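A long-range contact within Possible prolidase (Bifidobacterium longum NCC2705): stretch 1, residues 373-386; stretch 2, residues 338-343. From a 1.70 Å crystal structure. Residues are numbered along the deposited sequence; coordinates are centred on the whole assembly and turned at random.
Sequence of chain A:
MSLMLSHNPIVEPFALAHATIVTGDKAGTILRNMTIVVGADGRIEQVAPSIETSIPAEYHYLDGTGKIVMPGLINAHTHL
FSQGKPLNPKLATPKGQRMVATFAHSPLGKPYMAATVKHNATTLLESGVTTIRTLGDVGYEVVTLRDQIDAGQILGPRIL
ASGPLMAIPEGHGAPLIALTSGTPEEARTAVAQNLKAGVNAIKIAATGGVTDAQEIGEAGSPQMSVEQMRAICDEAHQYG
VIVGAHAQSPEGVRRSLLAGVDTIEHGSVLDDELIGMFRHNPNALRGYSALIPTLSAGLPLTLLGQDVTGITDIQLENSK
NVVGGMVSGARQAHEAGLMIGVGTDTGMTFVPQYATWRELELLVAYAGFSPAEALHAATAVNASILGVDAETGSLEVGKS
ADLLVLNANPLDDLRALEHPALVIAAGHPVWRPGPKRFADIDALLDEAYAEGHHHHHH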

# COMPACT_ATOMS: atom_id res chain seq x y z
N GLU A 373 -14.48 7.57 0.84
CA GLU A 373 -13.15 8.15 0.95
C GLU A 373 -12.09 7.09 1.16
O GLU A 373 -10.96 7.22 0.69
CB GLU A 373 -13.11 9.16 2.10
CG GLU A 373 -14.06 10.32 1.91
CD GLU A 373 -14.08 11.26 3.09
OE1 GLU A 373 -14.00 10.77 4.24
OE2 GLU A 373 -14.20 12.49 2.88
N ALA A 374 -12.44 6.03 1.89
CA ALA A 374 -11.49 4.94 2.13
C ALA A 374 -11.21 4.19 0.83
O ALA A 374 -10.07 3.83 0.55
CB ALA A 374 -12.05 3.99 3.18
N LEU A 375 -12.26 3.95 0.05
CA LEU A 375 -12.09 3.26 -1.23
C LEU A 375 -11.26 4.13 -2.18
O LEU A 375 -10.47 3.63 -2.98
CB LEU A 375 -13.46 2.96 -1.85
CG LEU A 375 -14.23 1.85 -1.14
CD1 LEU A 375 -15.69 1.88 -1.56
CD2 LEU A 375 -13.59 0.50 -1.46
N HIS A 376 -11.45 5.44 -2.07
CA HIS A 376 -10.72 6.40 -2.90
C HIS A 376 -9.24 6.42 -2.51
O HIS A 376 -8.36 6.53 -3.37
CB HIS A 376 -11.35 7.79 -2.72
CG HIS A 376 -10.69 8.87 -3.52
ND1 HIS A 376 -10.63 8.84 -4.90
CD2 HIS A 376 -10.10 10.03 -3.14
CE1 HIS A 376 -10.04 9.94 -5.33
NE2 HIS A 376 -9.71 10.68 -4.28
N ALA A 377 -8.97 6.29 -1.21
CA ALA A 377 -7.61 6.29 -0.69
C ALA A 377 -6.86 5.03 -1.12
O ALA A 377 -5.68 5.08 -1.45
CB ALA A 377 -7.64 6.38 0.84
N ALA A 378 -7.57 3.90 -1.14
CA ALA A 378 -6.97 2.63 -1.50
C ALA A 378 -6.70 2.48 -2.99
O ALA A 378 -5.95 1.59 -3.40
CB ALA A 378 -7.86 1.48 -1.03
N THR A 379 -7.32 3.33 -3.81
CA THR A 379 -7.15 3.22 -5.25
C THR A 379 -6.51 4.44 -5.90
O THR A 379 -5.30 4.47 -6.13
CB THR A 379 -8.52 2.93 -5.93
OG1 THR A 379 -9.47 3.94 -5.56
CG2 THR A 379 -9.06 1.58 -5.49
N ALA A 380 -7.32 5.45 -6.19
CA ALA A 380 -6.83 6.66 -6.84
C ALA A 380 -5.73 7.38 -6.06
O ALA A 380 -4.69 7.71 -6.63
CB ALA A 380 -7.99 7.61 -7.09
N VAL A 381 -5.94 7.62 -4.77
CA VAL A 381 -4.93 8.32 -3.99
C VAL A 381 -3.64 7.51 -3.88
O VAL A 381 -2.56 8.04 -4.11
CB VAL A 381 -5.43 8.68 -2.56
CG1 VAL A 381 -4.36 9.49 -1.83
CG2 VAL A 381 -6.73 9.49 -2.64
N ASN A 382 -3.75 6.22 -3.55
CA ASN A 382 -2.57 5.35 -3.46
C ASN A 382 -1.81 5.38 -4.79
O ASN A 382 -0.58 5.42 -4.81
CB ASN A 382 -2.99 3.90 -3.15
CG ASN A 382 -2.78 3.50 -1.68
OD1 ASN A 382 -3.10 2.37 -1.27
ND2 ASN A 382 -2.23 4.41 -0.88
N ALA A 383 -2.54 5.35 -5.90
CA ALA A 383 -1.92 5.36 -7.22
C ALA A 383 -1.09 6.63 -7.41
O ALA A 383 0.04 6.57 -7.88
CB ALA A 383 -2.98 5.25 -8.32
N SER A 384 -1.66 7.77 -7.04
CA SER A 384 -0.94 9.04 -7.17
C SER A 384 0.27 9.05 -6.24
O SER A 384 1.36 9.44 -6.63
CB SER A 384 -1.86 10.22 -6.82
OG SER A 384 -2.91 10.35 -7.76
N ILE A 385 0.07 8.59 -5.01
CA ILE A 385 1.15 8.57 -4.05
C ILE A 385 2.32 7.72 -4.54
O ILE A 385 3.47 8.12 -4.41
CB ILE A 385 0.66 8.03 -2.69
CG1 ILE A 385 -0.35 9.01 -2.08
CG2 ILE A 385 1.84 7.81 -1.75
CD1 ILE A 385 -1.00 8.52 -0.81
N LEU A 386 2.02 6.56 -5.13
CA LEU A 386 3.07 5.67 -5.62
C LEU A 386 3.60 6.06 -7.00
O LEU A 386 4.50 5.40 -7.54
CB LEU A 386 2.57 4.23 -5.66
CG LEU A 386 2.16 3.64 -4.31
CD1 LEU A 386 1.81 2.17 -4.49
CD2 LEU A 386 3.29 3.79 -3.31
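Stretch 2 338-343: LMIGVG

What shapes do the two backbones bring to the contact? Stretch 1 is helical from Glu-373 to Ile-385, and the helix begins earlier in the chain. It is not uniform: between Ala-377 and Val-381 it widens into a pi-type turn, in which Val-381 N bonds to His-376 O at 3.0 Å and Asn-382 N reaches Ala-377 O at 3.1 Å in a weak bond. Thr-379 lies inside this turn, with phi/psi of -118/-83, and its OG1 donates to Leu-375 O at 2.8 Å. Stretch 2 forms no regular helix or strand, although Met-339, Ile-340 and Val-342 have extended backbone angles.

In which direction does stretch 2 run over the helix? It passes largely crosswise over the helix, and as it proceeds from Met-339 to Val-342 its partners shift from Val-381, Ser-384 and Ile-385 back toward Ala-377 and Ala-378. The backbones come close, with Gly-341 CA 5.1 Å from Asn-382 CA and Val-342 CA 5.2 Å from Ala-378 CA. Together the two stretches bury 390 Å² of surface.

What lets the chain pass so near the helix at Gly-341? The absence of a side chain matters here, because an ideal CB on Gly-341 would fall 3.0 Å from Ile-385 CD1, a tight fit. As it stands, Ile-385 CD1 packs 3.7 Å from Gly-341 N. The CA-to-CB bond of Asn-382 points sideways, but the end of its side chain comes nearer and lies beside the backbone of Gly-341 and Val-342. Its amide is probably turned over in the model, so the polar pairing there remains open.

Which side chains fill the contact at its two ends? Val-342, with chi1 in the t well, points toward the helix and meets small residues: its CG2 lies 3.9 Å from Ala-378 CB and 4.1 Å from Ala-377 CB. At the other end, Met-339, a selenomethionine, starts sideways, yet its m, m, m side chain brings CE to 3.7 Å from Val-381 CG1, 3.9 Å from Ser-384 CB and 4.1 Å from Ile-385 CG1. The methyl group thus rests against three helix residues. Ile-340 points its CA-to-CB bond away and contributes backbone instead, its O lying 3.5 Å from both Ala-377 CB and Val-381 CG1. The contact therefore combines apolar packing at Met-339 and Val-342 with close backbone approach between them.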

# COMPACT_ATOMS: atom_id res chain seq x y z
N LEU A 338 -5.08 16.27 3.72
CA LEU A 338 -3.79 15.84 3.20
C LEU A 338 -3.93 14.57 2.37
O LEU A 338 -4.99 13.93 2.35
CB LEU A 338 -2.81 15.58 4.35
CG LEU A 338 -2.48 16.75 5.29
CD1 LEU A 338 -1.54 16.24 6.37
CD2 LEU A 338 -1.83 17.89 4.51
N MSE A 339 -2.86 14.21 1.68
CA MSE A 339 -2.83 13.00 0.87
C MSE A 339 -2.60 11.84 1.84
O MSE A 339 -1.56 11.76 2.48
CB MSE A 339 -1.69 13.07 -0.15
CG MSE A 339 -1.97 14.02 -1.33
SE MSE A 339 -3.37 13.55 -2.48
CE MSE A 339 -2.45 12.24 -3.50
N ILE A 340 -3.59 10.96 1.95
CA ILE A 340 -3.51 9.82 2.87
C ILE A 340 -3.75 8.53 2.12
O ILE A 340 -4.78 8.37 1.47
CB ILE A 340 -4.57 9.94 3.98
CG1 ILE A 340 -4.41 11.28 4.70
CG2 ILE A 340 -4.44 8.76 4.94
CD1 ILE A 340 -5.49 11.58 5.71
N GLY A 341 -2.82 7.60 2.23
CA GLY A 341 -2.96 6.34 1.53
C GLY A 341 -3.28 5.15 2.41
O GLY A 341 -3.48 5.27 3.61
N VAL A 342 -3.33 3.98 1.78
CA VAL A 342 -3.62 2.73 2.46
C VAL A 342 -2.43 1.79 2.35
O VAL A 342 -1.99 1.43 1.26
CB VAL A 342 -4.87 2.06 1.83
CG1 VAL A 342 -4.98 0.62 2.29
CG2 VAL A 342 -6.12 2.83 2.22
N GLY A 343 -1.90 1.41 3.51
CA GLY A 343 -0.77 0.50 3.59
C GLY A 343 -1.01 -0.25 4.88
O GLY A 343 -1.69 0.28 5.76